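Local coordinates for RabGAP/TBC protein (Chlamydomonas reinhardtii, PDB 4P17) that probably acts as a flagellar GTPase-activating protein for Rab GTPases through its all-helical TBC domain, although its function is not established, at residues 131-143 against 150-162. Sequence-based numbering, arbitrary orientation.
Sequences RAALCRVLQAYSV and YVRAMNTIVGLML
Leu-134 is the knob that helix 128-144 presses into helix 153-164, lodged in a hole made by Asn-155, Val-158, Gly-159 and Leu-162. With CG anti to the backbone N (chi1 -178°), its branched end reaches the other helix, and Leu-134 CD1 lies 3.4 Å from Gly-159 CA. Glycine suits this place, since a beta-carbon there would crowd the methyl. Leu-134 CD2 rests against the amide of Asn-155, 3.6 Å from Asn-155 OD1; in return Leu-162 CD1 lies over the backbone of Leu-134, 3.6 Å from Leu-134 CA.

One turn on, Val-137 meets Val-158, Val-137 CG1 to Val-158 CG1 at 3.7 Å; two short branched side chains suit a place where the helices meet methyl to methyl. The segments run at 120° to each other, their axes 9.8 Å apart at closest, joining consecutive helices within the all-helical TBC domain.

Leu-138 spreads both methyls over the second segment: CD1 touches Tyr-150 and Asn-155, while Leu-138 CD2 lies at the edge of the Tyr-150 ring, 3.8 Å from Tyr-150 CE1, and against Met-154 CB and Val-158 CG2. Tyr-150 OH accepts a bond from Asn-155 ND2 (3.3 Å), nearly in the amide plane, and also pairs with Asp-114, while Asn-155 OD1 bonds Thr-118. Were Asn-155 replaced by an alanine, Tyr-150 OH would probably lose this donor and a gap would probably open beside Leu-134 CD2.

Met-154, bent at chi3 (72°), brings its flexible tip obliquely to the Tyr-141 ring, Met-154 CE 3.7 Å from Tyr-141 CD2, while the tyrosine hydroxyl bonds Glu-181. Finally, small Ser-142 lets Tyr-150 approach, and its OG bonds Gln-139 O and Ser-105.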
ATOM      1  N   ARG A 131       2.909 -12.869 -14.173  1.00  6.74           N
ATOM      2  CA  ARG A 131       3.748 -11.897 -14.864  1.00  7.80           C
ATOM      3  C   ARG A 131       2.980 -11.243 -16.024  1.00  9.03           C
ATOM      4  O   ARG A 131       3.050 -10.033 -16.231  1.00  7.69           O
ATOM      5  CB  ARG A 131       5.016 -12.568 -15.384  1.00  4.56           C
ATOM      6  CG  ARG A 131       5.903 -13.151 -14.312  1.00  8.04           C
ATOM      7  CD  ARG A 131       6.482 -12.080 -13.403  1.00  8.91           C
ATOM      8  NE  ARG A 131       7.376 -12.673 -12.416  1.00 12.31           N
ATOM      9  CZ  ARG A 131       7.647 -12.157 -11.228  1.00 16.26           C
ATOM     10  NH1 ARG A 131       7.111 -11.003 -10.852  1.00 17.63           N
ATOM     11  NH2 ARG A 131       8.470 -12.815 -10.426  1.00 13.82           N
ATOM     12  N   ALA A 132       2.219 -12.043 -16.766  1.00  8.60           N
ATOM     13  CA  ALA A 132       1.542 -11.503 -17.962  1.00  8.48           C
ATOM     14  C   ALA A 132       0.426 -10.581 -17.559  1.00  6.77           C
ATOM     15  O   ALA A 132       0.252  -9.519 -18.141  1.00  8.77           O
ATOM     16  CB  ALA A 132       1.024 -12.600 -18.846  1.00  6.39           C
ATOM     17  N   ALA A 133      -0.300 -10.968 -16.521  1.00  5.77           N
ATOM     18  CA  ALA A 133      -1.375 -10.138 -15.986  1.00  6.52           C
ATOM     19  C   ALA A 133      -0.867  -8.808 -15.481  1.00  6.80           C
ATOM     20  O   ALA A 133      -1.408  -7.758 -15.791  1.00 10.67           O
ATOM     21  CB  ALA A 133      -2.085 -10.883 -14.862  1.00  5.02           C
ATOM     22  N   LEU A 134       0.228  -8.853 -14.741  1.00  4.59           N
ATOM     23  CA  LEU A 134       0.791  -7.650 -14.167  1.00  7.03           C
ATOM     24  C   LEU A 134       1.286  -6.740 -15.283  1.00  6.93           C
ATOM     25  O   LEU A 134       1.117  -5.519 -15.260  1.00  8.41           O
ATOM     26  CB  LEU A 134       1.895  -8.045 -13.202  1.00  5.10           C
ATOM     27  CG  LEU A 134       2.611  -6.936 -12.440  1.00 16.64           C
ATOM     28  CD1 LEU A 134       2.750  -7.306 -10.980  1.00 17.65           C
ATOM     29  CD2 LEU A 134       3.938  -6.748 -13.059  1.00 18.09           C
ATOM     30  N   CYS A 135       1.866  -7.344 -16.299  1.00  9.42           N
ATOM     31  CA  CYS A 135       2.377  -6.569 -17.422  0.63 11.68           C
ATOM     32  C   CYS A 135       1.220  -5.927 -18.188  1.00 14.02           C
ATOM     33  O   CYS A 135       1.304  -4.764 -18.582  1.00 10.61           O
ATOM     34  CB  CYS A 135       3.223  -7.443 -18.348  0.63 11.02           C
ATOM     35  SG  CYS A 135       4.862  -7.821 -17.685  0.63 13.73           S
ATOM     36  N   ARG A 136       0.142  -6.673 -18.389  1.00  8.75           N
ATOM     37  CA  ARG A 136      -1.017  -6.136 -19.094  1.00 11.49           C
ATOM     38  C   ARG A 136      -1.557  -4.890 -18.404  1.00  6.60           C
ATOM     39  O   ARG A 136      -1.758  -3.860 -19.026  1.00  9.87           O
ATOM     40  CB  ARG A 136      -2.113  -7.194 -19.209  1.00 11.10           C
ATOM     41  CG  ARG A 136      -1.905  -8.133 -20.380  1.00 12.15           C
ATOM     42  CD  ARG A 136      -3.161  -8.969 -20.683  1.00 16.82           C
ATOM     43  NE  ARG A 136      -3.557  -9.783 -19.547  1.00 16.44           N
ATOM     44  CZ  ARG A 136      -3.122 -11.018 -19.324  1.00  9.36           C
ATOM     45  NH1 ARG A 136      -2.263 -11.600 -20.151  1.00 15.41           N
ATOM     46  NH2 ARG A 136      -3.541 -11.679 -18.262  1.00 18.21           N
ATOM     47  N   VAL A 137      -1.711  -4.955 -17.088  1.00  6.18           N
ATOM     48  CA  VAL A 137      -2.257  -3.801 -16.373  1.00 10.01           C
ATOM     49  C   VAL A 137      -1.349  -2.592 -16.510  1.00 10.51           C
ATOM     50  O   VAL A 137      -1.812  -1.463 -16.751  1.00  7.15           O
ATOM     51  CB  VAL A 137      -2.454  -4.135 -14.900  1.00  6.52           C
ATOM     52  CG1 VAL A 137      -2.832  -2.878 -14.084  1.00  9.39           C
ATOM     53  CG2 VAL A 137      -3.507  -5.199 -14.775  1.00 10.27           C
ATOM     54  N   LEU A 138      -0.045  -2.820 -16.367  1.00  7.38           N
ATOM     55  CA  LEU A 138       0.882  -1.706 -16.341  1.00  6.61           C
ATOM     56  C   LEU A 138       1.042  -1.146 -17.725  1.00  9.69           C
ATOM     57  O   LEU A 138       1.059   0.058 -17.900  1.00  7.31           O
ATOM     58  CB  LEU A 138       2.229  -2.106 -15.790  1.00  6.59           C
ATOM     59  CG  LEU A 138       2.249  -2.366 -14.278  1.00  8.71           C
ATOM     60  CD1 LEU A 138       3.432  -3.237 -13.866  1.00 11.62           C
ATOM     61  CD2 LEU A 138       2.328  -1.063 -13.540  1.00  8.84           C
ATOM     62  N   GLN A 139       1.098  -2.010 -18.726  1.00  9.41           N
ATOM     63  CA  GLN A 139       1.257  -1.509 -20.085  1.00  7.42           C
ATOM     64  C   GLN A 139      -0.019  -0.706 -20.475  1.00  9.72           C
ATOM     65  O   GLN A 139       0.063   0.367 -21.081  1.00  8.16           O
ATOM     66  CB  GLN A 139       1.541  -2.675 -21.048  1.00 16.66           C
ATOM     67  CG  GLN A 139       0.294  -3.410 -21.538  1.00 22.93           C
ATOM     68  CD  GLN A 139       0.604  -4.713 -22.263  1.00 28.51           C
ATOM     69  OE1 GLN A 139       1.652  -5.340 -22.043  1.00 23.26           O
ATOM     70  NE2 GLN A 139      -0.312  -5.129 -23.131  1.00 28.97           N
ATOM     71  N   ALA A 140      -1.180  -1.212 -20.069  1.00  5.93           N
ATOM     72  CA  ALA A 140      -2.457  -0.540 -20.278  1.00 12.02           C
ATOM     73  C   ALA A 140      -2.439   0.832 -19.626  1.00  9.34           C
ATOM     74  O   ALA A 140      -2.821   1.839 -20.232  1.00  8.47           O
ATOM     75  CB  ALA A 140      -3.604  -1.373 -19.717  1.00  7.25           C
ATOM     76  N   TYR A 141      -1.997   0.887 -18.373  1.00  4.72           N
ATOM     77  CA  TYR A 141      -2.043   2.156 -17.678  1.00  8.10           C
ATOM     78  C   TYR A 141      -1.077   3.164 -18.329  1.00 11.66           C
ATOM     79  O   TYR A 141      -1.393   4.357 -18.426  1.00  9.14           O
ATOM     80  CB  TYR A 141      -1.719   1.997 -16.183  1.00 10.46           C
ATOM     81  CG  TYR A 141      -2.111   3.264 -15.485  1.00 10.18           C
ATOM     82  CD1 TYR A 141      -3.442   3.543 -15.235  1.00  8.19           C
ATOM     83  CD2 TYR A 141      -1.158   4.220 -15.157  1.00 11.91           C
ATOM     84  CE1 TYR A 141      -3.807   4.746 -14.647  1.00  8.24           C
ATOM     85  CE2 TYR A 141      -1.526   5.429 -14.580  1.00  9.03           C
ATOM     86  CZ  TYR A 141      -2.839   5.670 -14.336  1.00  5.57           C
ATOM     87  OH  TYR A 141      -3.206   6.865 -13.775  1.00 13.23           O
ATOM     88  N   SER A 142       0.050   2.662 -18.831  1.00  6.79           N
ATOM     89  CA  SER A 142       1.119   3.509 -19.376  1.00 11.13           C
ATOM     90  C   SER A 142       0.720   4.260 -20.644  1.00 15.42           C
ATOM     91  O   SER A 142       1.258   5.342 -20.937  1.00 14.54           O
ATOM     92  CB  SER A 142       2.363   2.656 -19.657  1.00 18.13           C
ATOM     93  OG  SER A 142       2.217   1.932 -20.861  1.00 13.59           O
ATOM     94  N   VAL A 143      -0.211   3.682 -21.401  1.00 10.01           N
ATOM     95  CA  VAL A 143      -0.789   4.352 -22.565  1.00 12.80           C
ATOM     96  C   VAL A 143      -2.044   5.152 -22.196  1.00 16.68           C
ATOM     97  O   VAL A 143      -2.338   6.164 -22.826  1.00 13.03           O
ATOM     98  CB  VAL A 143      -1.117   3.348 -23.692  1.00 12.27           C
ATOM     99  CG1 VAL A 143       0.186   2.684 -24.175  1.00 27.31           C
ATOM    100  CG2 VAL A 143      -2.129   2.292 -23.240  1.00 13.44           C
ATOM    101  N   TYR A 150       4.964   4.794 -16.963  1.00 15.61           N
ATOM    102  CA  TYR A 150       5.264   3.741 -16.003  1.00 12.66           C
ATOM    103  C   TYR A 150       6.490   4.171 -15.208  1.00 20.69           C
ATOM    104  O   TYR A 150       7.376   4.828 -15.767  1.00 19.04           O
ATOM    105  CB  TYR A 150       5.502   2.387 -16.715  1.00 18.30           C
ATOM    106  CG  TYR A 150       6.156   1.311 -15.858  1.00  9.38           C
ATOM    107  CD1 TYR A 150       5.414   0.567 -14.959  1.00 11.55           C
ATOM    108  CD2 TYR A 150       7.513   1.024 -15.970  1.00 16.96           C
ATOM    109  CE1 TYR A 150       5.985  -0.423 -14.170  1.00 11.61           C
ATOM    110  CE2 TYR A 150       8.101   0.029 -15.182  1.00 13.34           C
ATOM    111  CZ  TYR A 150       7.340  -0.690 -14.294  1.00 14.08           C
ATOM    112  OH  TYR A 150       7.911  -1.662 -13.503  1.00  9.63           O
ATOM    113  N   VAL A 151       6.510   3.829 -13.912  1.00 17.72           N
ATOM    114  CA  VAL A 151       7.717   3.881 -13.078  1.00 20.17           C
ATOM    115  C   VAL A 151       7.761   2.643 -12.188  1.00 12.43           C
ATOM    116  O   VAL A 151       6.750   2.066 -11.881  1.00 14.55           O
ATOM    117  CB  VAL A 151       7.799   5.169 -12.194  1.00 16.77           C
ATOM    118  CG1 VAL A 151       7.920   6.408 -13.068  1.00 16.07           C
ATOM    119  CG2 VAL A 151       6.609   5.263 -11.222  1.00 13.09           C
ATOM    120  N   ARG A 152       8.958   2.251 -11.768  1.00 12.15           N
ATOM    121  CA  ARG A 152       9.206   0.968 -11.140  1.00 16.50           C
ATOM    122  C   ARG A 152       8.303   0.723  -9.915  1.00  8.39           C
ATOM    123  O   ARG A 152       7.744  -0.356  -9.733  1.00  9.26           O
ATOM    124  CB  ARG A 152      10.687   0.924 -10.749  1.00 19.08           C
ATOM    125  CG  ARG A 152      11.140  -0.253  -9.961  1.00 23.48           C
ATOM    126  CD  ARG A 152      12.663  -0.132  -9.852  1.00 30.66           C
ATOM    127  NE  ARG A 152      13.251  -0.977  -8.820  1.00 72.07           N
ATOM    128  CZ  ARG A 152      14.427  -0.735  -8.240  1.00 83.95           C
ATOM    129  NH1 ARG A 152      15.140   0.335  -8.583  1.00 67.14           N
ATOM    130  NH2 ARG A 152      14.890  -1.559  -7.307  1.00 75.75           N
ATOM    131  N   ALA A 153       8.116   1.783  -9.121  1.00 11.69           N
ATOM    132  CA  ALA A 153       7.243   1.755  -7.957  1.00  7.93           C
ATOM    133  C   ALA A 153       5.904   1.085  -8.262  1.00  9.41           C
ATOM    134  O   ALA A 153       5.357   0.370  -7.449  1.00 12.79           O
ATOM    135  CB  ALA A 153       7.009   3.205  -7.448  1.00  7.17           C
ATOM    136  N   MET A 154       5.377   1.341  -9.446  1.00 13.70           N
ATOM    137  CA  MET A 154       4.049   0.856  -9.793  1.00 11.80           C
ATOM    138  C   MET A 154       4.034  -0.667  -9.976  1.00  9.19           C
ATOM    139  O   MET A 154       2.992  -1.287  -9.910  1.00  8.25           O
ATOM    140  CB  MET A 154       3.546   1.573 -11.050  1.00 11.96           C
ATOM    141  CG  MET A 154       3.291   3.085 -10.865  1.00 18.47           C
ATOM    142  SD  MET A 154       3.365   4.013 -12.435  1.00 21.35           S
ATOM    143  CE  MET A 154       1.841   3.451 -13.207  1.00 16.43           C
ATOM    144  N   ASN A 155       5.191  -1.286 -10.181  1.00  7.87           N
ATOM    145  CA  ASN A 155       5.210  -2.732 -10.406  1.00 10.58           C
ATOM    146  C   ASN A 155       4.706  -3.481  -9.186  1.00  7.76           C
ATOM    147  O   ASN A 155       3.735  -4.228  -9.266  1.00  7.65           O
ATOM    148  CB  ASN A 155       6.619  -3.210 -10.789  1.00 11.34           C
ATOM    149  CG  ASN A 155       6.610  -4.592 -11.406  1.00  8.89           C
ATOM    150  OD1 ASN A 155       6.381  -5.594 -10.723  1.00 29.88           O
ATOM    151  ND2 ASN A 155       6.913  -4.659 -12.678  1.00 14.31           N
ATOM    152  N   THR A 156       5.295  -3.232  -8.018  1.00  7.53           N
ATOM    153  CA  THR A 156       4.897  -3.991  -6.842  1.00  5.72           C
ATOM    154  C   THR A 156       3.516  -3.533  -6.326  1.00  4.91           C
ATOM    155  O   THR A 156       2.755  -4.324  -5.785  1.00  5.61           O
ATOM    156  CB  THR A 156       5.976  -3.916  -5.703  1.00  8.34           C
ATOM    157  OG1 THR A 156       6.234  -2.561  -5.344  1.00 13.06           O
ATOM    158  CG2 THR A 156       7.295  -4.597  -6.158  1.00 10.32           C
ATOM    159  N   ILE A 157       3.160  -2.270  -6.536  1.00  8.11           N
ATOM    160  CA  ILE A 157       1.796  -1.816  -6.230  1.00  7.46           C
ATOM    161  C   ILE A 157       0.744  -2.632  -6.993  1.00  7.46           C
ATOM    162  O   ILE A 157      -0.202  -3.152  -6.438  1.00  8.06           O
ATOM    163  CB  ILE A 157       1.635  -0.316  -6.563  1.00  5.41           C
ATOM    164  CG1 ILE A 157       2.514   0.518  -5.623  1.00  6.63           C
ATOM    165  CG2 ILE A 157       0.175   0.130  -6.393  1.00  3.56           C
ATOM    166  CD1 ILE A 157       2.539   1.981  -5.926  1.00  6.63           C
ATOM    167  N   VAL A 158       0.909  -2.769  -8.298  1.00  7.99           N
ATOM    168  CA  VAL A 158      -0.099  -3.462  -9.058  1.00  1.82           C
ATOM    169  C   VAL A 158      -0.077  -4.950  -8.742  1.00  4.59           C
ATOM    170  O   VAL A 158      -1.122  -5.614  -8.779  1.00  6.87           O
ATOM    171  CB  VAL A 158       0.083  -3.221 -10.567  1.00  5.97           C
ATOM    172  CG1 VAL A 158      -0.764  -4.228 -11.377  1.00 12.17           C
ATOM    173  CG2 VAL A 158      -0.275  -1.824 -10.878  1.00  4.41           C
ATOM    174  N   GLY A 159       1.103  -5.466  -8.397  1.00  7.39           N
ATOM    175  CA  GLY A 159       1.238  -6.850  -8.003  1.00  6.00           C
ATOM    176  C   GLY A 159       0.407  -7.118  -6.764  1.00  6.24           C
ATOM    177  O   GLY A 159      -0.332  -8.088  -6.693  1.00  7.15           O
ATOM    178  N   LEU A 160       0.499  -6.242  -5.770  1.00  8.62           N
ATOM    179  CA  LEU A 160      -0.291  -6.457  -4.573  1.00  2.39           C
ATOM    180  C   LEU A 160      -1.741  -6.157  -4.835  1.00  5.82           C
ATOM    181  O   LEU A 160      -2.600  -6.792  -4.257  1.00  8.26           O
ATOM    182  CB  LEU A 160       0.242  -5.627  -3.393  1.00  8.33           C
ATOM    183  CG  LEU A 160       0.676  -6.404  -2.151  1.00 16.06           C
ATOM    184  CD1 LEU A 160       1.682  -7.473  -2.463  1.00 21.36           C
ATOM    185  CD2 LEU A 160       1.285  -5.400  -1.155  1.00 10.84           C
ATOM    186  N   MET A 161      -2.035  -5.202  -5.720  1.00  4.93           N
ATOM    187  CA  MET A 161      -3.418  -4.963  -6.078  1.00  9.71           C
ATOM    188  C   MET A 161      -4.028  -6.217  -6.712  1.00  7.75           C
ATOM    189  O   MET A 161      -5.131  -6.628  -6.340  1.00 10.26           O
ATOM    190  CB  MET A 161      -3.538  -3.788  -7.036  1.00  4.00           C
ATOM    191  CG  MET A 161      -3.361  -2.440  -6.404  1.00  3.66           C
ATOM    192  SD  MET A 161      -3.668  -1.248  -7.729  1.00  7.84           S
ATOM    193  CE  MET A 161      -3.417   0.303  -6.840  1.00  9.99           C
ATOM    194  N   LEU A 162      -3.298  -6.830  -7.642  1.00  8.74           N
ATOM    195  CA  LEU A 162      -3.792  -8.062  -8.273  1.00  7.90           C
ATOM    196  C   LEU A 162      -4.122  -9.144  -7.233  1.00  7.48           C
ATOM    197  O   LEU A 162      -5.179  -9.752  -7.270  1.00  7.36           O
ATOM    198  CB  LEU A 162      -2.788  -8.577  -9.303  1.00  7.00           C
ATOM    199  CG  LEU A 162      -2.721  -7.808 -10.630  1.00 12.60           C
ATOM    200  CD1 LEU A 162      -1.534  -8.301 -11.449  1.00  7.14           C
ATOM    201  CD2 LEU A 162      -4.022  -7.908 -11.432  1.00  9.32           C
TER